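Side-chain contacts in outer membrane protein Omp121 (Bacteroides thetaiotaomicron, PDB 5FQ8), which probably imports nutrients, perhaps peptides, across the outer membrane as a TonB-dependent receptor paired with another protein and carrying bound metal ions: residues G784-A789 / Y884-D889; I836-G841 / G895-V900. One frame throughout, in Å; residues are numbered along the deposited sequence.

Contact 1: G784-A789 / Y884-D889; sequences GLPVEA and YKYWGD
L785 and P786 pack against one side of helix 880-889, where they meet K885 and Y886 through carbon alone; no hydrogen bond joins 784-789 to 884-889. The aliphatic part of the contact belongs to L785, whose two methyl branches are divided between successive helix residues. L785 CD1 touches K885 CD at 3.8 Å, and the two side chains cross at about a right angle. The other branch, L785 CD2, lies 4.0 Å from Y886 CA and nearly as close to Y886 CB, sliding past the base of the tyrosine. A forked leucine suits this place because one side chain reaches both neighbours. Its CG stands anti to the carbonyl carbon (chi1 -52°), which carries the branches to the helix although the CB itself does not aim there. K885 runs out extended, and its CD and CE both touch the L785 CD1 methyl; beyond them NZ makes a long, weak ion pair with an acidic side chain of another protein chain.

The loop 784-789 lies between strands 777-778 and 793-794, in the long connection between barrel strands 716-731 and 802-812; the backbone of V787 is hydrogen-bonded to E770 and V778, which holds the loop there.

The aromatic part joins P786 and Y886. P786 CD comes in at the edge of the tyrosine ring, near its plane, 4.0 Å from Y886 CE1. With CG anti to the backbone N (chi1 179°), the ring extends beside the loop and presents this edge. On the other side of the ring, Y886 CD2 rests 3.8 Å above the plane of the W887 indole. The rigid, compact pyrrolidine offers a firm apolar edge, and Y886 adds polar reach: its OH is hydrogen-bonded to S892 OG.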
loop_
_atom_site.group_PDB
_atom_site.type_symbol
_atom_site.label_atom_id
_atom_site.label_comp_id
_atom_site.label_asym_id
_atom_site.label_seq_id
_atom_site.Cartn_x
_atom_site.Cartn_y
_atom_site.Cartn_z
ATOM N N GLY B 784 7.350 6.627 50.248
ATOM C CA GLY B 784 7.890 5.363 50.678
ATOM C C GLY B 784 8.557 4.568 49.590
ATOM O O GLY B 784 9.282 3.634 49.899
ATOM N N LEU B 785 8.359 4.924 48.340
ATOM C CA LEU B 785 8.813 4.135 47.207
ATOM C C LEU B 785 10.299 4.350 46.967
ATOM O O LEU B 785 10.849 5.375 47.350
ATOM C CB LEU B 785 8.041 4.516 45.960
ATOM C CG LEU B 785 6.534 4.478 46.121
ATOM C CD1 LEU B 785 5.876 5.186 44.975
ATOM C CD2 LEU B 785 6.126 3.050 46.156
ATOM N N PRO B 786 10.971 3.386 46.360
ATOM C CA PRO B 786 12.409 3.523 46.153
ATOM C C PRO B 786 12.741 4.679 45.235
ATOM O O PRO B 786 11.915 5.137 44.452
ATOM C CB PRO B 786 12.811 2.179 45.533
ATOM C CG PRO B 786 11.568 1.502 45.204
ATOM C CD PRO B 786 10.526 2.014 46.126
ATOM N N VAL B 787 13.970 5.153 45.359
ATOM C CA VAL B 787 14.489 6.260 44.571
ATOM C C VAL B 787 15.467 5.708 43.547
ATOM O O VAL B 787 16.345 4.907 43.885
ATOM C CB VAL B 787 15.167 7.308 45.471
ATOM C CG1 VAL B 787 15.954 8.276 44.629
ATOM C CG2 VAL B 787 14.137 8.042 46.291
ATOM N N GLU B 788 15.328 6.147 42.303
ATOM C CA GLU B 788 16.198 5.657 41.248
ATOM C C GLU B 788 17.623 6.155 41.434
ATOM O O GLU B 788 17.853 7.315 41.775
ATOM C CB GLU B 788 15.659 6.092 39.888
ATOM C CG GLU B 788 16.543 5.736 38.712
ATOM C CD GLU B 788 15.792 5.725 37.415
ATOM O OE1 GLU B 788 14.560 5.879 37.447
ATOM O OE2 GLU B 788 16.430 5.563 36.362
ATOM N N ALA B 789 18.584 5.270 41.208
ATOM C CA ALA B 789 19.981 5.657 41.240
ATOM C C ALA B 789 20.316 6.548 40.052
ATOM O O ALA B 789 19.515 6.753 39.146
ATOM C CB ALA B 789 20.878 4.427 41.239
ATOM N N TYR B 884 0.262 -1.080 44.860
ATOM C CA TYR B 884 0.191 -1.442 43.448
ATOM C C TYR B 884 1.359 -0.877 42.668
ATOM O O TYR B 884 1.853 -1.513 41.733
ATOM C CB TYR B 884 -1.108 -0.939 42.832
ATOM C CG TYR B 884 -1.018 0.500 42.389
ATOM C CD1 TYR B 884 -1.158 1.531 43.305
ATOM C CD2 TYR B 884 -0.776 0.831 41.056
ATOM C CE1 TYR B 884 -1.080 2.833 42.921
ATOM C CE2 TYR B 884 -0.688 2.136 40.658
ATOM C CZ TYR B 884 -0.843 3.144 41.601
ATOM O OH TYR B 884 -0.769 4.477 41.250
ATOM N N LYS B 885 1.818 0.321 43.036
ATOM C CA LYS B 885 2.889 0.953 42.281
ATOM C C LYS B 885 4.257 0.463 42.732
ATOM O O LYS B 885 5.191 0.429 41.927
ATOM C CB LYS B 885 2.771 2.469 42.398
ATOM C CG LYS B 885 3.861 3.240 41.712
ATOM C CD LYS B 885 3.709 4.722 41.926
ATOM C CE LYS B 885 4.738 5.493 41.117
ATOM N NZ LYS B 885 4.264 6.862 40.795
ATOM N N TYR B 886 4.383 0.054 43.995
ATOM C CA TYR B 886 5.625 -0.550 44.454
ATOM C C TYR B 886 5.990 -1.751 43.603
ATOM O O TYR B 886 7.139 -1.907 43.175
ATOM C CB TYR B 886 5.493 -0.965 45.918
ATOM C CG TYR B 886 6.724 -1.624 46.473
ATOM C CD1 TYR B 886 7.955 -1.004 46.396
ATOM C CD2 TYR B 886 6.655 -2.860 47.083
ATOM C CE1 TYR B 886 9.077 -1.595 46.899
ATOM C CE2 TYR B 886 7.781 -3.458 47.594
ATOM C CZ TYR B 886 8.988 -2.821 47.497
ATOM O OH TYR B 886 10.127 -3.388 48.004
ATOM N N TRP B 887 5.010 -2.595 43.321
ATOM C CA TRP B 887 5.275 -3.803 42.567
ATOM C C TRP B 887 5.347 -3.545 41.078
ATOM O O TRP B 887 6.143 -4.179 40.386
ATOM C CB TRP B 887 4.212 -4.843 42.897
ATOM C CG TRP B 887 4.366 -5.327 44.285
ATOM C CD1 TRP B 887 3.544 -5.098 45.337
ATOM C CD2 TRP B 887 5.459 -6.080 44.785
ATOM N NE1 TRP B 887 4.049 -5.683 46.462
ATOM C CE2 TRP B 887 5.229 -6.291 46.143
ATOM C CE3 TRP B 887 6.611 -6.605 44.207
ATOM C CZ2 TRP B 887 6.099 -7.000 46.928
ATOM C CZ3 TRP B 887 7.479 -7.316 44.996
ATOM C CH2 TRP B 887 7.217 -7.509 46.337
ATOM N N GLY B 888 4.551 -2.614 40.566
ATOM C CA GLY B 888 4.634 -2.306 39.155
ATOM C C GLY B 888 6.020 -1.844 38.766
ATOM O O GLY B 888 6.532 -2.210 37.710
ATOM N N ASP B 889 6.650 -1.039 39.622
ATOM C CA ASP B 889 7.970 -0.523 39.301
ATOM C C ASP B 889 9.038 -1.570 39.522
ATOM O O ASP B 889 10.157 -1.413 39.025
ATOM C CB ASP B 889 8.297 0.723 40.125
ATOM C CG ASP B 889 7.301 1.835 39.935
ATOM O OD1 ASP B 889 6.617 1.877 38.906
ATOM O OD2 ASP B 889 7.218 2.686 40.830
#

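Contact 2: I836-G841 / G895-V900; sequences INYFTG and GSCFLV
The last turn of helix 832-839 meets the 3-10 turn that leads into strand 899-915 through an aromatic and sulfur cluster: Y838 on the helix, C897 and F898 on the turn. The two rings form an offset edge-to-face pair, with the edge of F898 directed at the face of Y838. Their centroids are 5.6 Å apart and their planes stand at 81°. F898 CE1 leads the approach, 3.8 Å from Y838 CG. That same corner also touches the base of the tyrosine, with Y838 CB 3.7 Å from F898 CE1 and lying at the phenylalanine edge, near its plane. A chi1 of -56° sets the F898 ring beside its own backbone N and brings CE1 to the helix.

This turn and helix are connecting elements at the ends of strands 899-915 and 828-831, which pair side by side; the backbones of F898 and S831, and of V900 and M829, are hydrogen-bonded. The helix closes with a Schellman motif, in which G841 takes the positive phi (75°) that a residue without a side chain adopts most easily.

C897 supplies a sulfur-aromatic contact. C897 SG approaches Y838 obliquely, 4.2 Å from the ring centroid, and its nearest ring atom is Y838 CE2. The sulfur also lies 4.0 Å above the plane of the F898 ring, offset toward the rim, and thus touches both rings. A small, polarisable thiol suits a place beside two rings that already meet, and all three residues are buried. Although no hydrogen bond joins the two segments, C897 O accepts one from K834 NZ, one turn earlier on the same helix as Y838.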
loop_
_atom_site.group_PDB
_atom_site.type_symbol
_atom_site.label_atom_id
_atom_site.label_comp_id
_atom_site.label_asym_id
_atom_site.label_seq_id
_atom_site.Cartn_x
_atom_site.Cartn_y
_atom_site.Cartn_z
ATOM N N ILE B 836 4.281 -7.730 33.250
ATOM C CA ILE B 836 2.853 -7.473 33.211
ATOM C C ILE B 836 2.164 -8.060 34.426
ATOM O O ILE B 836 1.125 -7.552 34.860
ATOM C CB ILE B 836 2.250 -8.019 31.909
ATOM C CG1 ILE B 836 0.812 -7.568 31.770
ATOM C CG2 ILE B 836 2.308 -9.509 31.901
ATOM C CD1 ILE B 836 0.683 -6.102 31.796
ATOM N N ASN B 837 2.739 -9.106 35.017
ATOM C CA ASN B 837 2.085 -9.765 36.132
ATOM C C ASN B 837 2.415 -9.113 37.451
ATOM O O ASN B 837 1.610 -9.164 38.381
ATOM C CB ASN B 837 2.458 -11.238 36.163
ATOM C CG ASN B 837 1.735 -12.008 35.129
ATOM O OD1 ASN B 837 0.557 -12.306 35.265
ATOM N ND2 ASN B 837 2.424 -12.313 34.062
ATOM N N TYR B 838 3.585 -8.505 37.559
ATOM C CA TYR B 838 3.805 -7.562 38.641
ATOM C C TYR B 838 2.856 -6.377 38.524
ATOM O O TYR B 838 2.077 -6.102 39.443
ATOM C CB TYR B 838 5.265 -7.120 38.647
ATOM C CG TYR B 838 6.132 -8.005 39.511
ATOM C CD1 TYR B 838 6.030 -9.395 39.447
ATOM C CD2 TYR B 838 7.049 -7.454 40.391
ATOM C CE1 TYR B 838 6.819 -10.204 40.237
ATOM C CE2 TYR B 838 7.835 -8.238 41.167
ATOM C CZ TYR B 838 7.717 -9.617 41.094
ATOM O OH TYR B 838 8.507 -10.403 41.888
ATOM N N PHE B 839 2.874 -5.686 37.378
ATOM C CA PHE B 839 2.062 -4.477 37.224
ATOM C C PHE B 839 0.591 -4.750 37.478
ATOM O O PHE B 839 -0.106 -3.938 38.088
ATOM C CB PHE B 839 2.232 -3.887 35.825
ATOM C CG PHE B 839 1.181 -2.872 35.473
ATOM C CD1 PHE B 839 1.274 -1.568 35.928
ATOM C CD2 PHE B 839 0.109 -3.213 34.687
ATOM C CE1 PHE B 839 0.321 -0.638 35.610
ATOM C CE2 PHE B 839 -0.850 -2.285 34.371
ATOM C CZ PHE B 839 -0.744 -0.994 34.830
ATOM N N THR B 840 0.104 -5.876 37.009
ATOM C CA THR B 840 -1.318 -6.137 37.076
ATOM C C THR B 840 -1.758 -6.728 38.402
ATOM O O THR B 840 -2.959 -6.945 38.588
ATOM C CB THR B 840 -1.701 -7.062 35.944
ATOM O OG1 THR B 840 -3.106 -6.992 35.749
ATOM C CG2 THR B 840 -1.330 -8.443 36.287
ATOM N N GLY B 841 -0.828 -6.971 39.325
ATOM C CA GLY B 841 -1.183 -7.476 40.633
ATOM C C GLY B 841 -1.560 -8.929 40.654
ATOM O O GLY B 841 -2.314 -9.355 41.529
ATOM N N GLY B 895 13.529 -1.521 37.803
ATOM C CA GLY B 895 13.474 -2.162 36.510
ATOM C C GLY B 895 14.216 -3.484 36.465
ATOM O O GLY B 895 13.777 -4.433 35.809
ATOM N N SER B 896 15.351 -3.566 37.155
ATOM C CA SER B 896 16.141 -4.785 37.129
ATOM C C SER B 896 15.358 -5.992 37.620
ATOM O O SER B 896 15.725 -7.124 37.299
ATOM C CB SER B 896 17.378 -4.594 37.969
ATOM O OG SER B 896 16.973 -4.342 39.294
ATOM N N CYS B 897 14.280 -5.775 38.376
ATOM C CA CYS B 897 13.434 -6.879 38.814
ATOM C C CYS B 897 13.004 -7.750 37.657
ATOM O O CYS B 897 12.766 -8.947 37.836
ATOM C CB CYS B 897 12.206 -6.341 39.530
ATOM S SG CYS B 897 10.951 -7.544 39.893
ATOM N N PHE B 898 12.921 -7.186 36.465
ATOM C CA PHE B 898 12.328 -7.887 35.347
ATOM C C PHE B 898 13.359 -8.491 34.425
ATOM O O PHE B 898 12.988 -9.069 33.409
ATOM C CB PHE B 898 11.403 -6.949 34.590
ATOM C CG PHE B 898 10.336 -6.354 35.455
ATOM C CD1 PHE B 898 9.404 -7.159 36.069
ATOM C CD2 PHE B 898 10.284 -5.003 35.665
ATOM C CE1 PHE B 898 8.437 -6.629 36.867
ATOM C CE2 PHE B 898 9.316 -4.459 36.450
ATOM C CZ PHE B 898 8.387 -5.267 37.060
ATOM N N LEU B 899 14.634 -8.387 34.756
ATOM C CA LEU B 899 15.614 -9.327 34.242
ATOM C C LEU B 899 15.516 -10.613 35.048
ATOM O O LEU B 899 15.624 -10.591 36.279
ATOM C CB LEU B 899 17.010 -8.733 34.318
ATOM C CG LEU B 899 17.203 -7.590 33.342
ATOM C CD1 LEU B 899 18.478 -6.885 33.624
ATOM C CD2 LEU B 899 17.215 -8.134 31.948
ATOM N N VAL B 900 15.295 -11.727 34.355
ATOM C CA VAL B 900 14.960 -13.005 34.967
ATOM C C VAL B 900 16.034 -14.033 34.643
ATOM O O VAL B 900 16.604 -14.026 33.548
ATOM C CB VAL B 900 13.577 -13.464 34.481
ATOM C CG1 VAL B 900 13.346 -14.912 34.793
ATOM C CG2 VAL B 900 12.530 -12.603 35.120
#

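The two contacts lie with their centres about 11 Å apart, on the same side of the chain's centre, and interleave along the sequence: 784-789, then 836-841, 884-889 and 895-900. Helix 880-889, which supplies one half of contact 1, also borders contact 2. One side of it receives the loop of contact 1, while carbonyls of its last turn pack on the aromatics of contact 2, with W887 O 3.4 Å from Y838 CD2 and G888 O 3.6 Å from F898 CZ. A short connection then carries the chain into strand 899-915. Loop 784-789 and the end of helix 832-839 both pack near helix 880-889, bringing together connections between different barrel strands.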